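Local coordinates for protein beta-glucuronidase (Dictyoglomus thermophilum, PDB 6XXW) that probably hydrolyses beta-D-glucuronides, releasing glucuronic acid, at residues M278-F292 with R401-V413. Residues are numbered along the deposited sequence; the frame is centred on the assembly and turned at random.
Sequences MDIGIRTVRVEGKQF and RDKNHPSVIMWSV. With TRS (2-amino-2-hydroxymethyl-propane-1,3-diol), chain H.
The guanidinium of Arg283 turns its edge to the backbone of 401-413 and lays one face against the C3 carbon of a bound TRS molecule, probably from the crystallisation liquor. Two carbonyls meet that edge: NE donates to Pro406 O (2.8 Å) in the carbonyl plane, on a lone pair, while NH2 reaches Val408 O at 2.8 Å with a bond bent to 140° and tilted from that carbonyl's plane. With CB already directed at 401-413, a bend at chi2 (-88°) sets the guanidinium beside the loop leading into strand 408-415, where Arg442 also donates to Val408 O. The His405 ring receives Met278 CE over one face, a CH-pi contact 4.2 Å from the centroid, and its ND1 is bonded to Asp353. On the Phe292 ring, Ile409 O stands at the edge, 3.7 Å from CZ, and Met410 SD makes an oblique Met-aromatic approach. Gly281 N sits 3.6 Å from Pro406 CG, and the two residues pack closely. TRS O2 links the two segments, accepting from Gly281 N and donating to Asn404 O. An alanine in place of Arg283 would probably leave Pro406 O without this donor and Val408 O with one fewer, leaving the loop at 406-408 less firmly tied to 278-292. The contact thus illustrates how the chain passing from the preceding beta domain to the hairpin of 285-294 is fastened to the loop entering strand 408-415 of the TIM barrel and to that strand's first residue: two backbone carbonyl oxygens receive NE and NH2 of a buried, probably positive group.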
loop_
_atom_site.group_PDB
_atom_site.type_symbol
_atom_site.label_atom_id
_atom_site.label_comp_id
_atom_site.label_asym_id
_atom_site.label_seq_id
_atom_site.Cartn_x
_atom_site.Cartn_y
_atom_site.Cartn_z
ATOM N N MET A 278 -42.805 -18.725 5.966
ATOM C CA MET A 278 -41.856 -17.945 5.187
ATOM C C MET A 278 -42.305 -16.493 5.106
ATOM O O MET A 278 -43.493 -16.209 4.927
ATOM C CB MET A 278 -41.685 -18.521 3.776
ATOM C CG MET A 278 -40.639 -17.795 2.955
ATOM S SD MET A 278 -40.553 -18.471 1.279
ATOM C CE MET A 278 -39.372 -17.328 0.546
ATOM N N ASP A 279 -41.352 -15.576 5.250
ATOM C CA ASP A 279 -41.630 -14.174 4.977
ATOM C C ASP A 279 -41.722 -13.955 3.473
ATOM O O ASP A 279 -40.825 -14.356 2.722
ATOM C CB ASP A 279 -40.531 -13.280 5.552
ATOM C CG ASP A 279 -40.614 -13.125 7.068
ATOM O OD1 ASP A 279 -41.696 -13.342 7.666
ATOM O OD2 ASP A 279 -39.578 -12.764 7.657
ATOM N N ILE A 280 -42.786 -13.288 3.030
ATOM C CA ILE A 280 -42.973 -12.983 1.619
ATOM C C ILE A 280 -43.206 -11.485 1.489
ATOM O O ILE A 280 -43.520 -10.800 2.459
ATOM C CB ILE A 280 -44.150 -13.762 0.990
ATOM C CG1 ILE A 280 -45.458 -13.416 1.710
ATOM C CG2 ILE A 280 -43.889 -15.274 1.010
ATOM C CD1 ILE A 280 -46.678 -13.967 1.014
ATOM N N GLY A 281 -43.061 -10.988 0.274
ATOM C CA GLY A 281 -43.298 -9.581 -0.009
ATOM C C GLY A 281 -44.291 -9.426 -1.140
ATOM O O GLY A 281 -44.300 -10.213 -2.087
ATOM N N ILE A 282 -45.137 -8.412 -1.027
ATOM C CA ILE A 282 -46.175 -8.143 -2.015
ATOM C C ILE A 282 -45.643 -7.087 -2.980
ATOM O O ILE A 282 -45.505 -5.912 -2.620
ATOM C CB ILE A 282 -47.481 -7.686 -1.345
ATOM C CG1 ILE A 282 -48.084 -8.814 -0.500
ATOM C CG2 ILE A 282 -48.481 -7.207 -2.396
ATOM C CD1 ILE A 282 -49.231 -8.347 0.401
ATOM N N ARG A 283 -45.337 -7.496 -4.213
ATOM C CA ARG A 283 -44.910 -6.552 -5.236
ATOM C C ARG A 283 -45.152 -7.147 -6.617
ATOM O O ARG A 283 -45.183 -8.369 -6.788
ATOM C CB ARG A 283 -43.431 -6.173 -5.084
ATOM C CG ARG A 283 -42.482 -6.913 -6.041
ATOM C CD ARG A 283 -42.054 -8.205 -5.409
ATOM N NE ARG A 283 -41.123 -9.005 -6.216
ATOM C CZ ARG A 283 -41.482 -9.822 -7.205
ATOM N NH1 ARG A 283 -42.760 -9.926 -7.564
ATOM N NH2 ARG A 283 -40.561 -10.548 -7.830
ATOM N N THR A 284 -45.291 -6.266 -7.606
ATOM C CA THR A 284 -45.379 -6.671 -9.001
ATOM C C THR A 284 -44.174 -6.146 -9.763
ATOM O O THR A 284 -43.594 -5.113 -9.406
ATOM C CB THR A 284 -46.655 -6.155 -9.680
ATOM O OG1 THR A 284 -46.657 -4.723 -9.653
ATOM C CG2 THR A 284 -47.893 -6.685 -8.963
ATOM N N VAL A 285 -43.812 -6.856 -10.825
ATOM C CA VAL A 285 -42.744 -6.420 -11.716
ATOM C C VAL A 285 -43.211 -6.603 -13.156
ATOM O O VAL A 285 -43.804 -7.630 -13.505
ATOM C CB VAL A 285 -41.422 -7.167 -11.426
ATOM C CG1 VAL A 285 -41.611 -8.667 -11.501
ATOM C CG2 VAL A 285 -40.338 -6.723 -12.400
ATOM N N ARG A 286 -42.944 -5.601 -13.989
ATOM C CA ARG A 286 -43.461 -5.572 -15.350
ATOM C C ARG A 286 -42.597 -4.642 -16.194
ATOM O O ARG A 286 -42.216 -3.562 -15.736
ATOM C CB ARG A 286 -44.918 -5.090 -15.332
ATOM C CG ARG A 286 -45.645 -5.167 -16.633
ATOM C CD ARG A 286 -47.130 -5.010 -16.388
ATOM N NE ARG A 286 -47.510 -3.632 -16.095
ATOM C CZ ARG A 286 -47.665 -2.691 -17.023
ATOM N NH1 ARG A 286 -47.458 -2.978 -18.304
ATOM N NH2 ARG A 286 -48.031 -1.468 -16.675
ATOM N N VAL A 287 -42.287 -5.054 -17.422
ATOM C CA VAL A 287 -41.613 -4.179 -18.377
ATOM C C VAL A 287 -42.645 -3.678 -19.379
ATOM O O VAL A 287 -43.472 -4.452 -19.872
ATOM C CB VAL A 287 -40.440 -4.895 -19.067
ATOM C CG1 VAL A 287 -39.877 -4.043 -20.196
ATOM C CG2 VAL A 287 -39.353 -5.190 -18.037
ATOM N N GLU A 288 -42.640 -2.374 -19.634
ATOM C CA GLU A 288 -43.563 -1.764 -20.591
ATOM C C GLU A 288 -42.838 -0.628 -21.302
ATOM O O GLU A 288 -42.499 0.374 -20.673
ATOM C CB GLU A 288 -44.821 -1.252 -19.885
ATOM C CG GLU A 288 -45.960 -0.872 -20.816
ATOM C CD GLU A 288 -47.104 -0.208 -20.070
ATOM O OE1 GLU A 288 -46.899 0.897 -19.523
ATOM O OE2 GLU A 288 -48.202 -0.800 -20.018
ATOM N N GLY A 289 -42.630 -0.765 -22.608
ATOM C CA GLY A 289 -41.931 0.278 -23.348
ATOM C C GLY A 289 -40.473 0.311 -22.928
ATOM O O GLY A 289 -39.790 -0.719 -22.914
ATOM N N LYS A 290 -39.982 1.492 -22.558
ATOM C CA LYS A 290 -38.621 1.618 -22.056
ATOM C C LYS A 290 -38.583 1.749 -20.540
ATOM O O LYS A 290 -37.614 2.281 -19.986
ATOM C CB LYS A 290 -37.910 2.797 -22.713
ATOM C CG LYS A 290 -38.721 4.065 -22.773
ATOM C CD LYS A 290 -38.048 5.073 -23.693
ATOM C CE LYS A 290 -38.816 6.384 -23.741
ATOM N NZ LYS A 290 -38.927 7.018 -22.391
ATOM N N GLN A 291 -39.622 1.281 -19.861
ATOM C CA GLN A 291 -39.714 1.381 -18.418
ATOM C C GLN A 291 -39.664 0.000 -17.776
ATOM O O GLN A 291 -40.240 -0.958 -18.296
ATOM C CB GLN A 291 -41.001 2.106 -18.013
ATOM C CG GLN A 291 -41.069 3.539 -18.527
ATOM C CD GLN A 291 -42.104 4.374 -17.798
ATOM O OE1 GLN A 291 -41.796 5.443 -17.275
ATOM N NE2 GLN A 291 -43.340 3.889 -17.764
ATOM N N PHE A 292 -38.969 -0.087 -16.637
ATOM C CA PHE A 292 -38.976 -1.256 -15.765
ATOM C C PHE A 292 -39.828 -0.892 -14.553
ATOM O O PHE A 292 -39.412 -0.071 -13.728
ATOM C CB PHE A 292 -37.553 -1.632 -15.346
ATOM C CG PHE A 292 -37.451 -2.974 -14.696
ATOM C CD1 PHE A 292 -37.784 -3.140 -13.355
ATOM C CD2 PHE A 292 -37.038 -4.081 -15.427
ATOM C CE1 PHE A 292 -37.698 -4.392 -12.749
ATOM C CE2 PHE A 292 -36.950 -5.338 -14.821
ATOM C CZ PHE A 292 -37.282 -5.486 -13.483
ATOM N N ARG A 401 -36.064 -23.064 -6.550
ATOM C CA ARG A 401 -35.521 -22.643 -5.263
ATOM C C ARG A 401 -35.999 -21.248 -4.885
ATOM O O ARG A 401 -36.367 -21.010 -3.730
ATOM C CB ARG A 401 -33.996 -22.684 -5.280
ATOM C CG ARG A 401 -33.380 -22.603 -3.884
ATOM C CD ARG A 401 -31.886 -22.336 -3.960
ATOM N NE ARG A 401 -31.595 -20.972 -4.405
ATOM C CZ ARG A 401 -30.375 -20.457 -4.500
ATOM N NH1 ARG A 401 -29.312 -21.181 -4.158
ATOM N NH2 ARG A 401 -30.220 -19.215 -4.935
ATOM N N ASP A 402 -36.008 -20.313 -5.840
ATOM C CA ASP A 402 -36.085 -18.894 -5.511
ATOM C C ASP A 402 -37.381 -18.220 -5.939
ATOM O O ASP A 402 -37.521 -17.005 -5.735
ATOM C CB ASP A 402 -34.878 -18.167 -6.119
ATOM C CG ASP A 402 -33.574 -18.619 -5.486
ATOM O OD1 ASP A 402 -33.633 -19.253 -4.411
ATOM O OD2 ASP A 402 -32.493 -18.360 -6.039
ATOM N N LYS A 403 -38.350 -18.979 -6.467
ATOM C CA LYS A 403 -39.570 -18.395 -7.025
ATOM C C LYS A 403 -40.357 -17.542 -6.035
ATOM O O LYS A 403 -41.125 -16.678 -6.472
ATOM C CB LYS A 403 -40.499 -19.502 -7.558
ATOM C CG LYS A 403 -40.819 -20.580 -6.488
ATOM C CD LYS A 403 -41.719 -21.673 -7.016
ATOM C CE LYS A 403 -42.003 -22.738 -5.949
ATOM N NZ LYS A 403 -40.918 -23.747 -5.781
ATOM N N ASN A 404 -40.204 -17.758 -4.723
ATOM C CA ASN A 404 -41.006 -17.046 -3.721
ATOM C C ASN A 404 -40.281 -15.873 -3.047
ATOM O O ASN A 404 -40.835 -15.272 -2.118
ATOM C CB ASN A 404 -41.507 -18.029 -2.659
ATOM C CG ASN A 404 -42.437 -19.071 -3.254
ATOM O OD1 ASN A 404 -43.187 -18.768 -4.172
ATOM N ND2 ASN A 404 -42.362 -20.305 -2.760
ATOM N N HIS A 405 -39.080 -15.507 -3.499
ATOM C CA HIS A 405 -38.382 -14.362 -2.920
ATOM C C HIS A 405 -38.854 -13.079 -3.594
ATOM O O HIS A 405 -38.739 -12.958 -4.824
ATOM C CB HIS A 405 -36.872 -14.504 -3.082
ATOM C CG HIS A 405 -36.252 -15.484 -2.138
ATOM N ND1 HIS A 405 -36.098 -15.224 -0.791
ATOM C CD2 HIS A 405 -35.752 -16.726 -2.342
ATOM C CE1 HIS A 405 -35.529 -16.263 -0.205
ATOM N NE2 HIS A 405 -35.307 -17.188 -1.125
ATOM N N PRO A 406 -39.369 -12.101 -2.849
ATOM C CA PRO A 406 -39.716 -10.818 -3.484
ATOM C C PRO A 406 -38.509 -10.090 -4.069
ATOM O O PRO A 406 -38.656 -9.346 -5.048
ATOM C CB PRO A 406 -40.367 -10.021 -2.334
ATOM C CG PRO A 406 -39.778 -10.612 -1.076
ATOM C CD PRO A 406 -39.560 -12.088 -1.384
ATOM N N SER A 407 -37.317 -10.318 -3.518
ATOM C CA SER A 407 -36.135 -9.574 -3.945
ATOM C C SER A 407 -35.701 -9.937 -5.363
ATOM O O SER A 407 -35.145 -9.083 -6.066
ATOM C CB SER A 407 -34.982 -9.811 -2.963
ATOM O OG SER A 407 -34.569 -11.181 -2.963
ATOM N N VAL A 408 -35.921 -11.183 -5.802
ATOM C CA VAL A 408 -35.592 -11.536 -7.181
ATOM C C VAL A 408 -36.625 -10.903 -8.108
ATOM O O VAL A 408 -37.823 -11.217 -8.041
ATOM C CB VAL A 408 -35.546 -13.058 -7.386
ATOM C CG1 VAL A 408 -35.232 -13.373 -8.872
ATOM C CG2 VAL A 408 -34.547 -13.731 -6.467
ATOM N N ILE A 409 -36.165 -10.033 -9.008
ATOM C CA ILE A 409 -37.072 -9.318 -9.893
ATOM C C ILE A 409 -36.773 -9.548 -11.360
ATOM O O ILE A 409 -37.432 -8.954 -12.203
ATOM C CB ILE A 409 -37.103 -7.804 -9.583
ATOM C CG1 ILE A 409 -35.699 -7.257 -9.328
ATOM C CG2 ILE A 409 -38.026 -7.534 -8.386
ATOM C CD1 ILE A 409 -34.787 -7.252 -10.511
ATOM N N MET A 410 -35.800 -10.395 -11.689
ATOM C CA MET A 410 -35.416 -10.648 -13.077
ATOM C C MET A 410 -34.466 -11.830 -13.090
ATOM O O MET A 410 -33.646 -11.987 -12.181
ATOM C CB MET A 410 -34.737 -9.425 -13.722
ATOM C CG MET A 410 -34.361 -9.622 -15.191
ATOM S SD MET A 410 -34.425 -8.131 -16.212
ATOM C CE MET A 410 -33.183 -7.073 -15.415
ATOM N N TRP A 411 -34.560 -12.643 -14.142
ATOM C CA TRP A 411 -33.622 -13.732 -14.371
ATOM C C TRP A 411 -32.659 -13.360 -15.493
ATOM O O TRP A 411 -33.083 -12.868 -16.550
ATOM C CB TRP A 411 -34.351 -15.032 -14.762
ATOM C CG TRP A 411 -35.440 -15.475 -13.808
ATOM C CD1 TRP A 411 -36.782 -15.485 -14.058
ATOM C CD2 TRP A 411 -35.273 -16.005 -12.480
ATOM N NE1 TRP A 411 -37.465 -15.973 -12.967
ATOM C CE2 TRP A 411 -36.564 -16.305 -11.987
ATOM C CE3 TRP A 411 -34.163 -16.251 -11.662
ATOM C CZ2 TRP A 411 -36.779 -16.818 -10.700
ATOM C CZ3 TRP A 411 -34.381 -16.780 -10.366
ATOM C CH2 TRP A 411 -35.677 -17.056 -9.911
ATOM N N SER A 412 -31.369 -13.638 -15.285
ATOM C CA SER A 412 -30.356 -13.488 -16.331
ATOM C C SER A 412 -29.924 -14.872 -16.793
ATOM O O SER A 412 -29.512 -15.697 -15.976
ATOM C CB SER A 412 -29.145 -12.695 -15.841
ATOM O OG SER A 412 -28.145 -12.681 -16.855
ATOM N N VAL A 413 -30.050 -15.145 -18.090
ATOM C CA VAL A 413 -29.765 -16.501 -18.554
ATOM C C VAL A 413 -28.283 -16.743 -18.849
ATOM O O VAL A 413 -27.866 -17.911 -18.918
ATOM C CB VAL A 413 -30.606 -16.878 -19.796
ATOM C CG1 VAL A 413 -32.114 -16.834 -19.472
ATOM C CG2 VAL A 413 -30.274 -16.002 -20.986
HETATM C C TRS H . -43.455 -13.151 -4.233
HETATM C C1 TRS H . -42.754 -14.326 -4.888
HETATM C C2 TRS H . -42.595 -12.548 -3.147
HETATM C C3 TRS H . -43.727 -12.105 -5.287
HETATM N N TRS H . -44.692 -13.576 -3.582
HETATM O O1 TRS H . -43.591 -14.940 -5.844
HETATM O O2 TRS H . -42.882 -13.143 -1.913
HETATM O O3 TRS H . -44.302 -10.992 -4.659
#